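Local coordinates for protein tonb-dependent siderophore receptor (Acinetobacter baumannii, PDB 5FR8) that probably carries out the first step of iron uptake across the outer membrane by binding iron-chelating siderophores, possibly ferric enterobactin, at residues F459-G464 against L516-Q521; T530-D535 against G582-L587; F600-D605 against V618-I623. All blocks are in the same frame, centred on the assembly; numbering follows the deposited sequence.

Contact 1 of 3, residues F459-G464 against L516-Q521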
loop_
_atom_site.group_PDB
_atom_site.type_symbol
_atom_site.label_atom_id
_atom_site.label_comp_id
_atom_site.label_asym_id
_atom_site.label_seq_id
_atom_site.Cartn_x
_atom_site.Cartn_y
_atom_site.Cartn_z
ATOM N N PHE A 459 -31.102 -14.984 0.687
ATOM C CA PHE A 459 -30.596 -13.654 0.363
ATOM C C PHE A 459 -30.347 -12.863 1.634
ATOM O O PHE A 459 -30.760 -13.242 2.728
ATOM C CB PHE A 459 -31.569 -12.854 -0.532
ATOM C CG PHE A 459 -31.881 -13.507 -1.861
ATOM C CD1 PHE A 459 -30.888 -13.747 -2.790
ATOM C CD2 PHE A 459 -33.180 -13.857 -2.180
ATOM C CE1 PHE A 459 -31.179 -14.343 -4.000
ATOM C CE2 PHE A 459 -33.484 -14.444 -3.397
ATOM C CZ PHE A 459 -32.477 -14.693 -4.306
ATOM N N THR A 460 -29.652 -11.750 1.470
ATOM C CA THR A 460 -29.452 -10.821 2.555
ATOM C C THR A 460 -28.908 -9.528 1.946
ATOM O O THR A 460 -28.212 -9.552 0.953
ATOM C CB THR A 460 -28.568 -11.445 3.678
ATOM O OG1 THR A 460 -27.990 -10.410 4.487
ATOM C CG2 THR A 460 -27.466 -12.341 3.102
ATOM N N LEU A 461 -29.268 -8.409 2.550
ATOM C CA LEU A 461 -28.991 -7.084 2.029
ATOM C C LEU A 461 -27.959 -6.457 2.937
ATOM O O LEU A 461 -27.959 -6.712 4.142
ATOM C CB LEU A 461 -30.273 -6.284 2.100
ATOM C CG LEU A 461 -30.447 -4.901 1.477
ATOM C CD1 LEU A 461 -30.160 -4.873 -0.022
ATOM C CD2 LEU A 461 -31.892 -4.473 1.739
ATOM N N LYS A 462 -27.059 -5.650 2.387
ATOM C CA LYS A 462 -25.919 -5.155 3.180
ATOM C C LYS A 462 -25.498 -3.797 2.730
ATOM O O LYS A 462 -25.485 -3.508 1.542
ATOM C CB LYS A 462 -24.727 -6.090 3.047
ATOM C CG LYS A 462 -24.768 -7.261 3.991
ATOM C CD LYS A 462 -23.578 -8.182 3.775
ATOM C CE LYS A 462 -23.429 -9.134 4.951
ATOM N NZ LYS A 462 -22.428 -10.172 4.620
ATOM N N GLY A 463 -25.121 -2.957 3.666
ATOM C CA GLY A 463 -24.566 -1.670 3.296
ATOM C C GLY A 463 -23.850 -0.993 4.435
ATOM O O GLY A 463 -24.067 -1.342 5.593
ATOM N N GLY A 464 -23.018 -0.014 4.097
ATOM C CA GLY A 464 -22.416 0.857 5.098
ATOM C C GLY A 464 -22.137 2.256 4.588
ATOM O O GLY A 464 -21.928 2.454 3.394
ATOM N N LEU A 516 -23.275 -0.661 -0.957
ATOM C CA LEU A 516 -24.624 -1.224 -0.807
ATOM C C LEU A 516 -24.789 -2.371 -1.799
ATOM O O LEU A 516 -24.373 -2.274 -2.962
ATOM C CB LEU A 516 -25.704 -0.172 -1.096
ATOM C CG LEU A 516 -27.123 -0.624 -0.769
ATOM C CD1 LEU A 516 -27.397 -0.430 0.723
ATOM C CD2 LEU A 516 -28.149 0.115 -1.596
ATOM N N GLY A 517 -25.386 -3.465 -1.360
ATOM C CA GLY A 517 -25.381 -4.631 -2.208
ATOM C C GLY A 517 -26.131 -5.798 -1.644
ATOM O O GLY A 517 -26.608 -5.762 -0.497
ATOM N N ILE A 518 -26.208 -6.833 -2.475
ATOM C CA ILE A 518 -26.990 -8.007 -2.194
ATOM C C ILE A 518 -26.021 -9.176 -2.139
ATOM O O ILE A 518 -25.063 -9.237 -2.904
ATOM C CB ILE A 518 -28.084 -8.205 -3.281
ATOM C CG1 ILE A 518 -29.371 -8.701 -2.650
ATOM C CG2 ILE A 518 -27.641 -9.133 -4.410
ATOM C CD1 ILE A 518 -30.131 -7.596 -1.956
ATOM N N GLN A 519 -26.296 -10.090 -1.220
ATOM C CA GLN A 519 -25.520 -11.301 -1.006
ATOM C C GLN A 519 -26.477 -12.501 -1.176
ATOM O O GLN A 519 -27.527 -12.554 -0.534
ATOM C CB GLN A 519 -24.955 -11.248 0.416
ATOM C CG GLN A 519 -24.284 -12.514 0.945
ATOM C CD GLN A 519 -23.017 -12.861 0.207
ATOM O OE1 GLN A 519 -23.076 -13.386 -0.924
ATOM N NE2 GLN A 519 -21.860 -12.583 0.830
ATOM N N PHE A 520 -26.127 -13.445 -2.052
ATOM C CA PHE A 520 -26.958 -14.638 -2.311
ATOM C C PHE A 520 -26.203 -15.909 -1.988
ATOM O O PHE A 520 -25.018 -16.028 -2.300
ATOM C CB PHE A 520 -27.377 -14.682 -3.775
ATOM C CG PHE A 520 -27.916 -16.021 -4.230
ATOM C CD1 PHE A 520 -29.005 -16.606 -3.593
ATOM C CD2 PHE A 520 -27.362 -16.680 -5.327
ATOM C CE1 PHE A 520 -29.514 -17.826 -4.027
ATOM C CE2 PHE A 520 -27.876 -17.897 -5.766
ATOM C CZ PHE A 520 -28.949 -18.473 -5.113
ATOM N N GLN A 521 -26.883 -16.859 -1.361
ATOM C CA GLN A 521 -26.248 -18.129 -1.012
ATOM C C GLN A 521 -27.274 -19.244 -0.815
ATOM O O GLN A 521 -28.036 -19.269 0.150
ATOM C CB GLN A 521 -25.257 -17.992 0.169
ATOM C CG GLN A 521 -25.702 -18.539 1.512
ATOM C CD GLN A 521 -24.755 -18.129 2.626
ATOM O OE1 GLN A 521 -23.659 -17.633 2.367
ATOM N NE2 GLN A 521 -25.182 -18.312 3.869
#

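Contact 2 of 3, residues T530-D535 against G582-L587. With C8E ((hydroxyethyloxy)tri(ethyloxy)octane), chain C.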
loop_
_atom_site.group_PDB
_atom_site.type_symbol
_atom_site.label_atom_id
_atom_site.label_comp_id
_atom_site.label_asym_id
_atom_site.label_seq_id
_atom_site.Cartn_x
_atom_site.Cartn_y
_atom_site.Cartn_z
ATOM N N THR A 530 -22.374 -5.388 -5.470
ATOM C CA THR A 530 -22.363 -4.252 -4.578
ATOM C C THR A 530 -21.930 -3.004 -5.339
ATOM O O THR A 530 -20.977 -3.015 -6.110
ATOM C CB THR A 530 -21.492 -4.515 -3.310
ATOM O OG1 THR A 530 -20.928 -3.284 -2.837
ATOM C CG2 THR A 530 -20.355 -5.519 -3.579
ATOM N N TRP A 531 -22.701 -1.945 -5.157
ATOM C CA TRP A 531 -22.374 -0.640 -5.687
ATOM C C TRP A 531 -21.471 0.005 -4.664
ATOM O O TRP A 531 -21.761 -0.095 -3.465
ATOM C CB TRP A 531 -23.672 0.160 -5.848
ATOM C CG TRP A 531 -23.527 1.632 -6.007
ATOM C CD1 TRP A 531 -23.207 2.307 -7.153
ATOM C CD2 TRP A 531 -23.723 2.625 -4.997
ATOM N NE1 TRP A 531 -23.173 3.659 -6.907
ATOM C CE2 TRP A 531 -23.485 3.878 -5.589
ATOM C CE3 TRP A 531 -24.052 2.576 -3.641
ATOM C CZ2 TRP A 531 -23.573 5.073 -4.875
ATOM C CZ3 TRP A 531 -24.147 3.777 -2.927
ATOM C CH2 TRP A 531 -23.906 5.001 -3.547
ATOM N N PHE A 532 -20.386 0.647 -5.111
ATOM C CA PHE A 532 -19.531 1.440 -4.184
ATOM C C PHE A 532 -19.247 2.826 -4.718
ATOM O O PHE A 532 -19.088 3.037 -5.919
ATOM C CB PHE A 532 -18.193 0.762 -3.846
ATOM C CG PHE A 532 -17.256 0.657 -5.006
ATOM C CD1 PHE A 532 -16.437 1.718 -5.359
ATOM C CD2 PHE A 532 -17.189 -0.512 -5.753
ATOM C CE1 PHE A 532 -15.563 1.614 -6.456
ATOM C CE2 PHE A 532 -16.323 -0.620 -6.841
ATOM C CZ PHE A 532 -15.502 0.441 -7.191
ATOM N N ARG A 533 -19.164 3.768 -3.799
ATOM C CA ARG A 533 -19.014 5.156 -4.174
ATOM C C ARG A 533 -18.369 5.935 -3.039
ATOM O O ARG A 533 -18.927 6.005 -1.942
ATOM C CB ARG A 533 -20.369 5.758 -4.491
ATOM C CG ARG A 533 -20.220 7.069 -5.204
ATOM C CD ARG A 533 -21.113 8.150 -4.662
ATOM N NE ARG A 533 -21.280 9.194 -5.670
ATOM C CZ ARG A 533 -21.430 10.477 -5.394
ATOM N NH1 ARG A 533 -21.410 10.891 -4.142
ATOM N NH2 ARG A 533 -21.596 11.355 -6.362
ATOM N N ASN A 534 -17.196 6.504 -3.312
ATOM C CA ASN A 534 -16.480 7.325 -2.352
ATOM C C ASN A 534 -16.414 8.758 -2.838
ATOM O O ASN A 534 -16.028 9.034 -3.982
ATOM C CB ASN A 534 -15.028 6.866 -2.186
ATOM C CG ASN A 534 -14.897 5.431 -1.752
ATOM O OD1 ASN A 534 -15.870 4.788 -1.314
ATOM N ND2 ASN A 534 -13.693 4.904 -1.905
ATOM N N ASP A 535 -16.755 9.668 -1.940
ATOM C CA ASP A 535 -16.574 11.086 -2.164
ATOM C C ASP A 535 -15.426 11.574 -1.339
ATOM O O ASP A 535 -15.568 11.870 -0.160
ATOM C CB ASP A 535 -17.819 11.838 -1.790
ATOM C CG ASP A 535 -18.876 11.670 -2.793
ATOM O OD1 ASP A 535 -19.496 10.590 -2.842
ATOM O OD2 ASP A 535 -19.062 12.624 -3.556
ATOM N N GLY A 582 -18.251 2.658 -8.564
ATOM C CA GLY A 582 -18.166 1.423 -9.321
ATOM C C GLY A 582 -18.990 0.295 -8.749
ATOM O O GLY A 582 -19.758 0.480 -7.793
ATOM N N PHE A 583 -18.795 -0.893 -9.312
ATOM C CA PHE A 583 -19.481 -2.100 -8.847
ATOM C C PHE A 583 -18.477 -3.229 -8.591
ATOM O O PHE A 583 -17.492 -3.378 -9.299
ATOM C CB PHE A 583 -20.477 -2.541 -9.881
ATOM C CG PHE A 583 -21.729 -1.724 -9.892
ATOM C CD1 PHE A 583 -21.784 -0.510 -10.569
ATOM C CD2 PHE A 583 -22.865 -2.179 -9.244
ATOM C CE1 PHE A 583 -22.945 0.240 -10.588
ATOM C CE2 PHE A 583 -24.032 -1.434 -9.259
ATOM C CZ PHE A 583 -24.068 -0.222 -9.931
ATOM N N GLU A 584 -18.716 -4.000 -7.550
ATOM C CA GLU A 584 -17.954 -5.202 -7.282
ATOM C C GLU A 584 -18.992 -6.307 -7.332
ATOM O O GLU A 584 -20.117 -6.141 -6.840
ATOM C CB GLU A 584 -17.333 -5.178 -5.878
ATOM C CG GLU A 584 -16.140 -4.247 -5.635
ATOM C CD GLU A 584 -15.641 -4.299 -4.187
ATOM O OE1 GLU A 584 -16.275 -4.999 -3.341
ATOM O OE2 GLU A 584 -14.616 -3.636 -3.891
ATOM N N GLY A 585 -18.632 -7.434 -7.924
ATOM C CA GLY A 585 -19.438 -8.632 -7.793
ATOM C C GLY A 585 -18.498 -9.783 -7.545
ATOM O O GLY A 585 -17.303 -9.708 -7.837
ATOM N N SER A 586 -19.039 -10.854 -7.000
ATOM C CA SER A 586 -18.272 -12.071 -6.787
ATOM C C SER A 586 -19.203 -13.257 -7.008
ATOM O O SER A 586 -20.419 -13.137 -6.844
ATOM C CB SER A 586 -17.719 -12.093 -5.372
ATOM O OG SER A 586 -18.757 -11.887 -4.429
ATOM N N LEU A 587 -18.631 -14.394 -7.388
ATOM C CA LEU A 587 -19.420 -15.582 -7.662
ATOM C C LEU A 587 -18.687 -16.837 -7.239
ATOM O O LEU A 587 -17.551 -17.078 -7.672
ATOM C CB LEU A 587 -19.706 -15.677 -9.150
ATOM C CG LEU A 587 -20.225 -17.028 -9.620
ATOM C CD1 LEU A 587 -21.627 -17.223 -9.099
ATOM C CD2 LEU A 587 -20.197 -17.116 -11.135
HETATM C C1 C8E C . -21.442 -12.286 -10.361
HETATM C C2 C8E C . -20.006 -11.897 -10.748
HETATM C C3 C8E C . -19.073 -13.072 -11.120
HETATM C C4 C8E C . -18.081 -12.764 -12.262
HETATM C C5 C8E C . -17.592 -14.037 -12.992
HETATM C C6 C8E C . -18.673 -14.691 -13.868
HETATM C C7 C8E C . -18.125 -15.740 -14.842
HETATM C C8 C8E C . -18.801 -17.126 -14.717
HETATM O O9 C8E C . -17.829 -18.148 -15.073
HETATM C C10 C8E C . -18.044 -19.393 -14.370
HETATM C C11 C8E C . -17.055 -20.486 -14.826
HETATM O O12 C8E C . -15.700 -20.006 -14.890
HETATM C C13 C8E C . -14.839 -20.825 -15.738
HETATM C C14 C8E C . -13.351 -20.488 -15.497
HETATM O O15 C8E C . -12.480 -21.024 -16.509
HETATM C C16 C8E C . -12.218 -20.145 -17.642
HETATM C C17 C8E C . -12.411 -20.835 -19.031
HETATM O O18 C8E C . -11.910 -19.981 -20.080
HETATM C C19 C8E C . -10.450 -19.922 -20.104
HETATM C C20 C8E C . -9.836 -18.749 -20.913
HETATM O O21 C8E C . -8.510 -19.022 -21.478
#

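Contact 3 of 3, residues F600-D605 against V618-I623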
loop_
_atom_site.group_PDB
_atom_site.type_symbol
_atom_site.label_atom_id
_atom_site.label_comp_id
_atom_site.label_asym_id
_atom_site.label_seq_id
_atom_site.Cartn_x
_atom_site.Cartn_y
_atom_site.Cartn_z
ATOM N N PHE A 600 -15.599 -9.787 -10.432
ATOM C CA PHE A 600 -15.385 -8.731 -11.377
ATOM C C PHE A 600 -15.521 -7.442 -10.596
ATOM O O PHE A 600 -16.020 -7.429 -9.456
ATOM C CB PHE A 600 -16.402 -8.785 -12.501
ATOM C CG PHE A 600 -17.688 -8.053 -12.204
ATOM C CD1 PHE A 600 -17.804 -6.696 -12.453
ATOM C CD2 PHE A 600 -18.773 -8.727 -11.689
ATOM C CE1 PHE A 600 -18.958 -6.019 -12.175
ATOM C CE2 PHE A 600 -19.954 -8.060 -11.426
ATOM C CZ PHE A 600 -20.043 -6.700 -11.673
ATOM N N THR A 601 -15.047 -6.365 -11.210
ATOM C CA THR A 601 -15.062 -5.052 -10.602
ATOM C C THR A 601 -15.180 -4.128 -11.786
ATOM O O THR A 601 -14.438 -4.290 -12.756
ATOM C CB THR A 601 -13.743 -4.788 -9.821
ATOM O OG1 THR A 601 -13.599 -5.750 -8.755
ATOM C CG2 THR A 601 -13.722 -3.369 -9.252
ATOM N N TYR A 602 -16.110 -3.182 -11.741
ATOM C CA TYR A 602 -16.256 -2.226 -12.843
ATOM C C TYR A 602 -16.169 -0.847 -12.271
ATOM O O TYR A 602 -16.774 -0.560 -11.242
ATOM C CB TYR A 602 -17.587 -2.369 -13.543
ATOM C CG TYR A 602 -17.794 -1.347 -14.646
ATOM C CD1 TYR A 602 -17.160 -1.494 -15.874
ATOM C CD2 TYR A 602 -18.630 -0.244 -14.473
ATOM C CE1 TYR A 602 -17.347 -0.577 -16.893
ATOM C CE2 TYR A 602 -18.820 0.685 -15.488
ATOM C CZ TYR A 602 -18.178 0.511 -16.693
ATOM O OH TYR A 602 -18.347 1.421 -17.714
ATOM N N MET A 603 -15.419 0.009 -12.941
ATOM C CA MET A 603 -14.995 1.276 -12.378
ATOM C C MET A 603 -15.632 2.377 -13.203
ATOM O O MET A 603 -15.196 2.664 -14.327
ATOM C CB MET A 603 -13.465 1.341 -12.426
ATOM C CG MET A 603 -12.807 2.268 -11.418
ATOM S SD MET A 603 -12.960 1.799 -9.684
ATOM C CE MET A 603 -11.968 0.311 -9.591
ATOM N N MET A 604 -16.708 2.947 -12.660
ATOM C CA MET A 604 -17.547 3.914 -13.369
ATOM C C MET A 604 -16.928 5.279 -13.294
ATOM O O MET A 604 -17.118 6.067 -14.183
ATOM C CB MET A 604 -18.935 4.028 -12.731
ATOM C CG MET A 604 -19.978 3.079 -13.266
ATOM S SD MET A 604 -21.660 3.384 -12.627
ATOM C CE MET A 604 -21.430 3.095 -10.875
ATOM N N ASP A 605 -16.226 5.589 -12.222
ATOM C CA ASP A 605 -15.733 6.944 -12.034
ATOM C C ASP A 605 -14.466 6.990 -11.206
ATOM O O ASP A 605 -14.378 6.377 -10.126
ATOM C CB ASP A 605 -16.762 7.818 -11.327
ATOM C CG ASP A 605 -18.002 8.050 -12.152
ATOM O OD1 ASP A 605 -17.870 8.509 -13.314
ATOM O OD2 ASP A 605 -19.108 7.789 -11.611
ATOM N N VAL A 618 -5.837 2.559 -13.183
ATOM C CA VAL A 618 -6.384 1.218 -12.948
ATOM C C VAL A 618 -7.356 0.860 -14.057
ATOM O O VAL A 618 -8.024 1.736 -14.610
ATOM C CB VAL A 618 -7.176 1.114 -11.642
ATOM C CG1 VAL A 618 -6.315 1.524 -10.448
ATOM C CG2 VAL A 618 -8.446 1.945 -11.719
ATOM N N PRO A 619 -7.431 -0.436 -14.393
ATOM C CA PRO A 619 -8.268 -0.821 -15.516
ATOM C C PRO A 619 -9.723 -0.438 -15.229
ATOM O O PRO A 619 -10.132 -0.432 -14.094
ATOM C CB PRO A 619 -8.087 -2.347 -15.585
ATOM C CG PRO A 619 -6.806 -2.625 -14.871
ATOM C CD PRO A 619 -6.745 -1.590 -13.787
ATOM N N ILE A 620 -10.474 -0.106 -16.263
ATOM C CA ILE A 620 -11.850 0.279 -16.106
ATOM C C ILE A 620 -12.673 -0.910 -15.614
ATOM O O ILE A 620 -13.632 -0.730 -14.845
ATOM C CB ILE A 620 -12.424 0.853 -17.417
ATOM C CG1 ILE A 620 -13.837 1.370 -17.191
ATOM C CG2 ILE A 620 -12.414 -0.170 -18.540
ATOM C CD1 ILE A 620 -14.361 2.126 -18.383
ATOM N N TYR A 621 -12.297 -2.122 -16.044
ATOM C CA TYR A 621 -12.848 -3.345 -15.449
ATOM C C TYR A 621 -11.744 -4.383 -15.219
ATOM O O TYR A 621 -10.674 -4.346 -15.837
ATOM C CB TYR A 621 -13.983 -3.913 -16.289
ATOM C CG TYR A 621 -13.563 -4.661 -17.533
ATOM C CD1 TYR A 621 -13.123 -5.972 -17.468
ATOM C CD2 TYR A 621 -13.655 -4.073 -18.786
ATOM C CE1 TYR A 621 -12.746 -6.663 -18.614
ATOM C CE2 TYR A 621 -13.286 -4.754 -19.932
ATOM C CZ TYR A 621 -12.829 -6.046 -19.837
ATOM O OH TYR A 621 -12.477 -6.726 -20.985
ATOM N N THR A 622 -11.998 -5.290 -14.292
ATOM C CA THR A 622 -11.069 -6.360 -14.003
ATOM C C THR A 622 -11.832 -7.582 -13.570
ATOM O O THR A 622 -12.542 -7.515 -12.565
ATOM C CB THR A 622 -10.174 -6.001 -12.824
ATOM O OG1 THR A 622 -9.500 -4.768 -13.087
ATOM C CG2 THR A 622 -9.174 -7.094 -12.599
ATOM N N ILE A 623 -11.685 -8.680 -14.316
ATOM C CA ILE A 623 -12.373 -9.930 -14.004
ATOM C C ILE A 623 -11.372 -10.981 -13.552
ATOM O O ILE A 623 -10.307 -11.103 -14.142
ATOM C CB ILE A 623 -13.095 -10.476 -15.234
ATOM C CG1 ILE A 623 -14.203 -9.527 -15.641
ATOM C CG2 ILE A 623 -13.690 -11.851 -14.970
ATOM C CD1 ILE A 623 -14.761 -9.857 -16.992
#

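Contact 1 of 3, residues F459-G464 against L516-Q521
Strands 459-464 and 516-521 run antiparallel, their axes 4.8 Å apart at closest and their directions 154° apart, with Phe459 facing Phe520 and Gly463 facing Leu516 at the two ends of the register. Two hydrogen-bonded pairs hold them together. In the first, Gln519 N gives a nearly straight bond to Thr460 O at 2.9 Å, while the return bond from Thr460 N to Gln519 O is weak. In the second, Lys462 and Gly517 exchange bonds of equal length, Lys462 N to Gly517 O and Gly517 N to Lys462 O, each at 2.9 Å. Non-hydrogen-bonded pairs alternate with these, and the side chains of Phe459, Leu461, Leu516, Ile518 and Phe520 emerge on one face. There the rings of Phe459 and Phe520 meet obliquely, centroids 5.2 Å apart and planes at 39°. Phe459 CG is anti to the carbonyl carbon, beside the backbone N (chi1 -59°), and the ring ends nearer Phe520 than its CB does, meeting CB and CG of Phe520 with its CD1 and CE1. Further along, the methyl tips CD1 of Leu461 and CD1 of Ile518 touch. Leu516 carries CD1 over the bare backbone of Gly463, 4.0 Å from Gly463 CA. This alternation is that of a transmembrane beta-barrel wall, with the aromatic and aliphatic face probably turned to lipid and the opposite face to the plug filling the lumen. On that inner face Thr460 and Gln519 lie side by side pointing the same way, Thr460 CG2 being 3.8 Å from Gln519 CB. Lys462 passes Gly517 with its CB 4.0 Å from Gly517 O, and its chain, extended beyond CG, carries NZ to a hydrogen bond with the carbonyl oxygen of Gln37, in the plug.

Contact 2 of 3, residues T530-D535 against G582-L587
The ring of Phe532 lies flat over Gly582, with Gly582 CA 3.8 Å from the ring centroid and 21° off its normal. CG of Phe532 sits between its own N and carbonyl carbon (chi1 67°), which places CG on the side of the neighbouring strand; CE2 of the ring also packs 3.8 Å from Glu584 CG. A ring covering a cross-strand glycine fits aromatic rescue of glycine; the two residues also form a hydrogen-bonded pair, in which Phe532 N points almost straight at Gly582 O, at 2.8 Å, from a little out of the plane of that carbonyl. Thr530 and Glu584 make the second such pair, with Thr530 CG2 3.8 Å from Glu584 CB. This is the lumenal face of the barrel wall: the Glu584 carboxylate forms salt bridges through OE2 with Arg88 and Arg139 of the plug. On the opposite face, probably turned to the membrane, the edge of Trp531 is directed at the face of Phe583, a T-shaped pair with centroids 5.4 Å apart and planes at 63°. Trp531 CA adds a CH-pi contact over the same Phe583 ring. The alkyl tail of a bound detergent lies against Leu587, consistent with a membrane-facing surface.

Contact 3 of 3, residues F600-D605 against V618-I623
Strand 600-605 pairs antiparallel with segment 618-623, Tyr602 lying across from Tyr621, and the short axes approach to 4.7 Å at 178°. Thr622 N donates to Thr601 O at 3.1 Å, the reverse bond from Thr601 N to Thr622 O is weak, and Met603 N reaches Ile620 O at 2.7 Å. That last bond carries the pairing on to Ile620. Tyr602 has CG anti to its backbone N (chi1 177°), and its ring runs side by side with Ile620, both pointing the same way. Tyr602 CE1 lies 4.0 Å from Ile620 CG1. At the edge of the same ring, near its plane, sits Tyr621 CB, 4.0 Å from Tyr602 CD1. The Tyr621 ring itself leads away from strand 600-605, and its OH is hydrogen-bonded to Gln643 NE2. Phe600 and Ile623 continue the face of Tyr602 and Tyr621 through Phe600 CB and Ile623 CG1, 3.9 Å apart, and a bound detergent molecule touches Phe600, in keeping with a surface turned to the membrane. Met603 belongs to the other side: it rests its CB on the Ile620 carbonyl, then bends at chi2 and chi3, with CG 4.4 Å from Val618 CG2. Met603, Val618 and Thr622 all touch Asn69 on strand 68-71 of the plug, and Thr601 OG1 accepts a hydrogen bond from Gly67 N. On its far edge strand 594-608 pairs with strand 564-591, where Met604 and Asp605 both face Gln581 in a classic beta bulge, while strand 635-648 flanks strand 621-630 on the other side.

Overall arrangement
The three contacts sample six strands that neighbour one another around one barrel wall, from 459-470 to 621-630. Contact 2 lies between the others, its centre 12 Å from that of contact 1 and 10 Å from that of contact 3. Probable backbone hydrogen bonds join them, Leu516 O with Trp531 N and Phe583 O with Tyr602 N; contacts 1 and 3 do not touch. Contact 1 is a surface contact, contact 2 is buried and contact 3 is intermediate. All three turn apolar and aromatic groups probably toward the membrane, but their links to the plug differ: a lysine hydrogen-bonded to a plug carbonyl in contact 1, a glutamate bridged to two plug arginines in contact 2, and a threonine hydroxyl with methionine packing in contact 3.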